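UPF0249 protein EF_3048 (Enterococcus faecalis, PDB 2I5I) probably removes acetyl groups from acetylated carbohydrates during oligosaccharide breakdown, as a magnesium-dependent homodimeric hydrolase of the YdjC family. Local coordinates at residues 12-17 and 34-39; 18-23 and 214-219. All blocks are in the same frame, centred on the assembly; numbering follows the deposited sequence.

Contact 1: residues 12-17 and 34-39; sequences DDFGYT and TSTTAL
This is a buried parallel strand contact at the C-terminal end of strands 6-11 and 35-38 of the central parallel sheet of a YdjC-family deacetylase. The chain turns a corner at Asp12 after strand 6-11, and the short strand 13-14 pairs with the end of strand 35-38. Helix 18-29 links the two, so the unit is a right-handed beta-alpha-beta crossover.

Phe14 is held through both its N and its O. Its N donates to Thr37 O at 3.0 Å, from above the carbonyl plane. Its O accepts Leu39 N at 3.0 Å, nearly along the C=O axis, and this is the straighter bond (163° at the hydrogen). Asp13 N adds a weak bond to Thr37 O. A type II turn from Asp13 to Tyr16 then leads the chain toward the helix.

The Phe14 side chain has CG anti to its backbone N (chi1 -157°), which brings the ring across Thr36 at about a right angle. The methyl CG2 of Thr36 sits over one ring face, 4.1 Å from the centroid, in a CH-pi contact. Ala38 CB lies at the ring edge. Thr21, Ile24 and Ile25 of helix 18-29 also pack on Phe14. The hydroxyl of Thr36 is bonded to Ala11 O.

Asp12 and Thr37 share the other face of the sheet. Asp12 forms a salt bridge with Arg156, while Thr37 OG1 is bonded to Asp128. Asp13 pairs with Arg232, which would favour its ionised form. Its carboxylate lies near His64 and His130; the latter is a predicted Mg2+ ligand, so Asp13 may belong to the same metal site. Past the strand pair, Leu39 runs alongside Tyr16, with Leu39 CD1 3.8 Å from Tyr16 CD1.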
ATOM      1  N   ASP A  12      26.492  -3.343  -1.334  1.00 19.61           N
ATOM      2  CA  ASP A  12      26.585  -4.552  -0.532  1.00 19.85           C
ATOM      3  C   ASP A  12      25.982  -4.351   0.864  1.00 23.94           C
ATOM      4  O   ASP A  12      25.937  -3.224   1.378  1.00 20.15           O
ATOM      5  CB  ASP A  12      28.056  -4.979  -0.444  1.00 19.47           C
ATOM      6  CG  ASP A  12      28.643  -5.366  -1.788  1.00 29.15           C
ATOM      7  OD1 ASP A  12      27.955  -5.245  -2.824  1.00 24.14           O
ATOM      8  OD2 ASP A  12      29.819  -5.800  -1.809  1.00 27.57           O
ATOM      9  N   ASP A  13      25.492  -5.424   1.456  1.00 21.68           N
ATOM     10  CA  ASP A  13      25.104  -5.526   2.849  1.00 19.77           C
ATOM     11  C   ASP A  13      23.675  -5.082   3.141  1.00 20.71           C
ATOM     12  O   ASP A  13      23.363  -4.695   4.271  1.00 20.21           O
ATOM     13  CB  ASP A  13      26.063  -4.718   3.741  1.00 20.09           C
ATOM     14  CG  ASP A  13      27.473  -5.277   3.789  1.00 29.80           C
ATOM     15  OD1 ASP A  13      27.618  -6.466   3.442  1.00 28.74           O
ATOM     16  OD2 ASP A  13      28.433  -4.556   4.159  1.00 25.28           O
ATOM     17  N   PHE A  14      22.780  -5.173   2.173  1.00 20.64           N
ATOM     18  CA  PHE A  14      21.345  -4.952   2.485  1.00 20.11           C
ATOM     19  C   PHE A  14      20.898  -5.848   3.614  1.00 20.39           C
ATOM     20  O   PHE A  14      21.260  -7.026   3.687  1.00 17.98           O
ATOM     21  CB  PHE A  14      20.498  -5.168   1.234  1.00 22.67           C
ATOM     22  CG  PHE A  14      19.147  -4.456   1.270  1.00 18.74           C
ATOM     23  CD1 PHE A  14      19.115  -3.065   1.285  1.00 17.20           C
ATOM     24  CD2 PHE A  14      17.982  -5.194   1.281  1.00 17.85           C
ATOM     25  CE1 PHE A  14      17.884  -2.422   1.321  1.00 22.58           C
ATOM     26  CE2 PHE A  14      16.745  -4.555   1.310  1.00 25.35           C
ATOM     27  CZ  PHE A  14      16.722  -3.175   1.316  1.00 22.00           C
ATOM     28  N   GLY A  15      20.101  -5.350   4.566  1.00 16.81           N
ATOM     29  CA  GLY A  15      19.654  -6.133   5.690  1.00 19.89           C
ATOM     30  C   GLY A  15      20.688  -6.328   6.778  1.00 16.63           C
ATOM     31  O   GLY A  15      20.399  -6.999   7.771  1.00 19.74           O
ATOM     32  N   TYR A  16      21.883  -5.767   6.617  1.00 18.14           N
ATOM     33  CA  TYR A  16      22.936  -5.907   7.609  1.00 14.94           C
ATOM     34  C   TYR A  16      22.447  -5.369   8.947  1.00 19.07           C
ATOM     35  O   TYR A  16      22.437  -6.038   9.984  1.00 25.40           O
ATOM     36  CB  TYR A  16      24.186  -5.201   7.113  1.00 20.90           C
ATOM     37  CG  TYR A  16      25.483  -5.508   7.817  1.00 21.33           C
ATOM     38  CD1 TYR A  16      25.635  -6.604   8.660  1.00 22.87           C
ATOM     39  CD2 TYR A  16      26.570  -4.671   7.620  1.00 23.49           C
ATOM     40  CE1 TYR A  16      26.848  -6.835   9.277  1.00 22.08           C
ATOM     41  CE2 TYR A  16      27.789  -4.906   8.237  1.00 24.28           C
ATOM     42  CZ  TYR A  16      27.917  -5.993   9.067  1.00 29.33           C
ATOM     43  OH  TYR A  16      29.132  -6.231   9.685  1.00 37.77           O
ATOM     44  N   THR A  17      22.042  -4.099   8.932  0.50 18.77           N
ATOM     45  CA  THR A  17      21.402  -3.472  10.092  0.50 15.48           C
ATOM     46  C   THR A  17      20.313  -2.516   9.603  0.50 18.48           C
ATOM     47  O   THR A  17      20.331  -2.090   8.442  0.50 19.57           O
ATOM     48  CB  THR A  17      22.385  -2.784  11.041  0.50 20.96           C
ATOM     49  OG1 THR A  17      22.389  -1.372  10.838  0.50 29.17           O
ATOM     50  CG2 THR A  17      23.875  -3.093  10.827  0.50 28.37           C
ATOM     51  N   THR A  34      21.708   1.027  -8.266  1.00 18.29           N
ATOM     52  CA  THR A  34      20.641   0.372  -9.022  1.00 19.84           C
ATOM     53  C   THR A  34      20.299  -1.014  -8.525  1.00 17.68           C
ATOM     54  O   THR A  34      19.289  -1.622  -8.932  1.00 20.28           O
ATOM     55  CB  THR A  34      21.045   0.235 -10.519  1.00 25.38           C
ATOM     56  OG1 THR A  34      22.041  -0.797 -10.546  1.00 26.97           O
ATOM     57  CG2 THR A  34      21.681   1.487 -11.077  1.00 17.91           C
ATOM     58  N   SER A  35      21.116  -1.534  -7.631  1.00 18.86           N
ATOM     59  CA  SER A  35      21.040  -2.883  -7.110  1.00 17.43           C
ATOM     60  C   SER A  35      21.614  -2.975  -5.708  1.00 12.25           C
ATOM     61  O   SER A  35      22.408  -2.102  -5.321  1.00 18.84           O
ATOM     62  CB  SER A  35      21.836  -3.769  -8.076  1.00 26.93           C
ATOM     63  OG  SER A  35      21.873  -5.112  -7.643  1.00 21.77           O
ATOM     64  N   THR A  36      21.243  -4.013  -4.988  1.00 16.61           N
ATOM     65  CA  THR A  36      21.852  -4.348  -3.709  1.00 17.38           C
ATOM     66  C   THR A  36      21.892  -5.857  -3.548  1.00 18.19           C
ATOM     67  O   THR A  36      21.151  -6.592  -4.216  1.00 21.38           O
ATOM     68  CB  THR A  36      21.092  -3.677  -2.554  1.00 20.29           C
ATOM     69  OG1 THR A  36      21.787  -3.759  -1.298  1.00 17.25           O
ATOM     70  CG2 THR A  36      19.743  -4.377  -2.383  1.00 20.04           C
ATOM     71  N   THR A  37      22.742  -6.302  -2.633  1.00 17.41           N
ATOM     72  CA  THR A  37      22.743  -7.730  -2.275  1.00 16.37           C
ATOM     73  C   THR A  37      22.589  -7.858  -0.759  1.00 18.44           C
ATOM     74  O   THR A  37      23.283  -7.102  -0.069  1.00 22.20           O
ATOM     75  CB  THR A  37      23.997  -8.466  -2.749  1.00 23.86           C
ATOM     76  OG1 THR A  37      25.177  -7.736  -2.421  1.00 22.18           O
ATOM     77  CG2 THR A  37      23.910  -8.609  -4.269  1.00 20.48           C
ATOM     78  N   ALA A  38      21.699  -8.743  -0.369  1.00 16.10           N
ATOM     79  CA  ALA A  38      21.187  -8.876   0.983  1.00 18.61           C
ATOM     80  C   ALA A  38      21.662 -10.103   1.737  1.00 24.11           C
ATOM     81  O   ALA A  38      21.793 -11.177   1.144  1.00 20.64           O
ATOM     82  CB  ALA A  38      19.654  -8.918   0.884  1.00 20.90           C
ATOM     83  N   LEU A  39      21.879  -9.939   3.043  1.00 18.31           N
ATOM     84  CA  LEU A  39      22.312 -11.019   3.920  1.00 18.36           C
ATOM     85  C   LEU A  39      21.165 -11.757   4.587  1.00 19.38           C
ATOM     86  O   LEU A  39      20.631 -11.316   5.614  1.00 21.11           O
ATOM     87  CB  LEU A  39      23.243 -10.451   4.982  1.00 20.37           C
ATOM     88  CG  LEU A  39      24.531  -9.754   4.544  1.00 19.75           C
ATOM     89  CD1 LEU A  39      24.918  -8.682   5.550  1.00 27.68           C
ATOM     90  CD2 LEU A  39      25.661 -10.787   4.380  1.00 23.23           C
TER

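Contact 2: residues 18-23 and 214-219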
ATOM      1  N   PRO A  18      19.350  -2.166  10.443  1.00 19.67           N
ATOM      2  CA  PRO A  18      18.295  -1.227  10.013  1.00 22.61           C
ATOM      3  C   PRO A  18      18.787   0.050   9.356  1.00 20.43           C
ATOM      4  O   PRO A  18      18.215   0.498   8.368  1.00 20.55           O
ATOM      5  CB  PRO A  18      17.587  -0.915  11.355  1.00 23.19           C
ATOM      6  CG  PRO A  18      17.703  -2.229  12.073  1.00 20.05           C
ATOM      7  CD  PRO A  18      19.154  -2.612  11.817  1.00 19.68           C
ATOM      8  N   ALA A  19      19.836   0.712   9.839  1.00 16.25           N
ATOM      9  CA  ALA A  19      20.337   1.924   9.237  1.00 18.02           C
ATOM     10  C   ALA A  19      21.124   1.701   7.943  1.00 20.25           C
ATOM     11  O   ALA A  19      21.136   2.558   7.071  1.00 17.47           O
ATOM     12  CB  ALA A  19      21.262   2.682  10.194  1.00 22.65           C
ATOM     13  N   VAL A  20      21.792   0.554   7.840  1.00 18.16           N
ATOM     14  CA  VAL A  20      22.434   0.220   6.573  1.00 17.89           C
ATOM     15  C   VAL A  20      21.324   0.099   5.526  1.00 15.51           C
ATOM     16  O   VAL A  20      21.405   0.774   4.509  1.00 19.06           O
ATOM     17  CB  VAL A  20      23.268  -1.065   6.651  1.00 18.49           C
ATOM     18  CG1 VAL A  20      23.702  -1.472   5.240  1.00 22.05           C
ATOM     19  CG2 VAL A  20      24.488  -0.890   7.538  1.00 21.49           C
ATOM     20  N   THR A  21      20.300  -0.703   5.788  1.00 16.84           N
ATOM     21  CA  THR A  21      19.173  -0.883   4.869  1.00 17.31           C
ATOM     22  C   THR A  21      18.606   0.460   4.427  1.00 16.76           C
ATOM     23  O   THR A  21      18.343   0.740   3.256  1.00 16.15           O
ATOM     24  CB  THR A  21      18.096  -1.746   5.520  1.00 18.99           C
ATOM     25  OG1 THR A  21      18.639  -3.095   5.650  1.00 21.10           O
ATOM     26  CG2 THR A  21      16.814  -1.857   4.713  1.00 19.59           C
ATOM     27  N   GLN A  22      18.402   1.382   5.380  1.00 16.41           N
ATOM     28  CA  GLN A  22      17.789   2.650   4.935  1.00 15.89           C
ATOM     29  C   GLN A  22      18.779   3.552   4.210  1.00 17.29           C
ATOM     30  O   GLN A  22      18.424   4.328   3.323  1.00 18.24           O
ATOM     31  CB  GLN A  22      17.165   3.381   6.121  1.00 17.24           C
ATOM     32  CG  GLN A  22      15.996   2.652   6.771  1.00 22.70           C
ATOM     33  CD  GLN A  22      14.843   2.455   5.808  1.00 20.25           C
ATOM     34  OE1 GLN A  22      14.525   3.341   5.028  1.00 23.95           O
ATOM     35  NE2 GLN A  22      14.146   1.320   5.856  1.00 23.67           N
ATOM     36  N   GLY A  23      20.062   3.465   4.552  1.00 16.85           N
ATOM     37  CA  GLY A  23      21.064   4.191   3.791  1.00 16.89           C
ATOM     38  C   GLY A  23      21.147   3.700   2.356  1.00 20.80           C
ATOM     39  O   GLY A  23      21.270   4.502   1.438  1.00 17.98           O
ATOM     40  N   HIS A 214      29.288   0.528  -0.400  1.00 21.72           N
ATOM     41  CA  HIS A 214      28.732   0.229   0.908  1.00 19.71           C
ATOM     42  C   HIS A 214      28.065   1.448   1.566  1.00 21.16           C
ATOM     43  O   HIS A 214      28.428   1.904   2.657  1.00 25.60           O
ATOM     44  CB  HIS A 214      29.841  -0.322   1.781  1.00 21.42           C
ATOM     45  CG  HIS A 214      30.498  -1.568   1.258  1.00 22.44           C
ATOM     46  ND1 HIS A 214      31.431  -1.565   0.239  1.00 26.10           N
ATOM     47  CD2 HIS A 214      30.360  -2.855   1.641  1.00 25.98           C
ATOM     48  CE1 HIS A 214      31.824  -2.809   0.016  1.00 26.67           C
ATOM     49  NE2 HIS A 214      31.193  -3.623   0.856  1.00 29.50           N
ATOM     50  N   PRO A 215      27.054   2.005   0.919  1.00 22.21           N
ATOM     51  CA  PRO A 215      26.323   3.122   1.539  1.00 18.24           C
ATOM     52  C   PRO A 215      25.566   2.596   2.761  1.00 18.42           C
ATOM     53  O   PRO A 215      25.164   1.440   2.827  1.00 19.53           O
ATOM     54  CB  PRO A 215      25.338   3.568   0.482  1.00 21.11           C
ATOM     55  CG  PRO A 215      25.301   2.509  -0.566  1.00 20.81           C
ATOM     56  CD  PRO A 215      26.507   1.636  -0.384  1.00 27.72           C
ATOM     57  N   ALA A 216      25.360   3.467   3.734  1.00 22.69           N
ATOM     58  CA  ALA A 216      24.603   3.228   4.941  1.00 18.26           C
ATOM     59  C   ALA A 216      24.384   4.556   5.678  1.00 20.63           C
ATOM     60  O   ALA A 216      25.148   5.480   5.453  1.00 18.71           O
ATOM     61  CB  ALA A 216      25.303   2.277   5.891  1.00 19.11           C
ATOM     62  N   PHE A 217      23.345   4.564   6.500  1.00 21.86           N
ATOM     63  CA  PHE A 217      23.224   5.460   7.627  1.00 19.32           C
ATOM     64  C   PHE A 217      23.872   4.723   8.796  1.00 21.20           C
ATOM     65  O   PHE A 217      23.989   3.496   8.760  1.00 19.75           O
ATOM     66  CB  PHE A 217      21.784   5.852   7.938  1.00 17.09           C
ATOM     67  CG  PHE A 217      21.063   6.577   6.820  1.00 14.76           C
ATOM     68  CD1 PHE A 217      21.681   7.425   5.917  1.00 15.82           C
ATOM     69  CD2 PHE A 217      19.688   6.419   6.650  1.00 14.62           C
ATOM     70  CE1 PHE A 217      20.943   8.088   4.937  1.00 15.54           C
ATOM     71  CE2 PHE A 217      18.944   7.043   5.682  1.00 17.83           C
ATOM     72  CZ  PHE A 217      19.593   7.877   4.792  1.00 16.28           C
ATOM     73  N   ILE A 218      24.273   5.447   9.819  1.00 17.88           N
ATOM     74  CA  ILE A 218      24.887   4.827  10.992  1.00 18.31           C
ATOM     75  C   ILE A 218      23.859   4.613  12.106  1.00 25.77           C
ATOM     76  O   ILE A 218      23.113   5.548  12.441  1.00 17.88           O
ATOM     77  CB  ILE A 218      26.060   5.652  11.549  1.00 23.81           C
ATOM     78  CG1 ILE A 218      27.161   6.012  10.558  1.00 28.44           C
ATOM     79  CG2 ILE A 218      26.689   4.927  12.733  1.00 29.94           C
ATOM     80  CD1 ILE A 218      27.374   5.018   9.447  1.00 32.95           C
ATOM     81  N   ASP A 219      23.866   3.402  12.646  1.00 22.08           N
ATOM     82  CA  ASP A 219      23.144   3.045  13.871  1.00 20.32           C
ATOM     83  C   ASP A 219      24.155   2.393  14.813  1.00 21.14           C
ATOM     84  O   ASP A 219      25.311   2.136  14.449  1.00 23.24           O
ATOM     85  CB  ASP A 219      21.922   2.184  13.685  1.00 20.99           C
ATOM     86  CG  ASP A 219      22.007   0.908  12.871  1.00 23.93           C
ATOM     87  OD1 ASP A 219      23.089   0.480  12.412  1.00 20.71           O
ATOM     88  OD2 ASP A 219      20.934   0.304  12.646  1.00 23.13           O
TER
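Phe217, Ala19 and Asp219 dominate this contact between the first turns of helix 18-29 and the loop 214-219. The loop crosses the helix where Gly23 leaves room for it.

The Phe217 ring lies flat against the helix backbone. With CG anti to the carbonyl carbon (chi1 -61°), the ring is laid over Gly23 CA. That atom stands over the ring centre, 3.7 Å from the centroid and almost on the ring normal, as a CH-pi contact. Gly23 has no side chain, and the backbone of Ala216 and Phe217 comes right up to it, with Gly23 CA 3.6 Å from Phe217 N.

Ala19 is gripped through both its backbone and its methyl group. Phe217 N donates to Ala19 O at 3.0 Å, from above the carbonyl plane. The same oxygen also accepts the helical bond from Gly23 N. Ala19 CB fits between Phe217 and Asp219, 3.9 Å from Phe217 CB and 3.3 Å from Asp219 CG.

Asp219 has CG in the crowded position between its N and carbonyl carbon (chi1 51°). Its OD2 accepts Ala19 N at 3.0 Å, and the N-H meets it from above the carboxylate plane. OD1 is bonded to Thr17 OG1 and to Leu222 N, so one carboxylate serves the starts of two helices. Nearby, Val20 CG2 packs on Ala216 CB at 3.7 Å.

Ala19 and Phe217 also pack on Phe217 of the second subunit. The loop itself leads from strand 208-213 to helix 220-225, with helix 231-239 packed against Pro215, Ala216 and Ile218.

Overall arrangement
From the N terminus, strand 6-11 leads through the corner at Asp12 into strand 13-14, then helix 18-29 and strand 35-38. Contact 1 closes this short loop, with 16 residues between its segments. Contact 2 closes a far longer one: 190 residues lie between segments 18-23 and 214-219. The two cross: segment 18-23 falls between the segments of contact 1, while 214-219 lies beyond 34-39, so the segments alternate along the chain. They also touch directly. Gly15 N lies 2.9 Å from Thr21 OG1, a probable hydrogen bond. Together they tie an early crossover of the sheet to the late 214-219 loop beside the possible metal site.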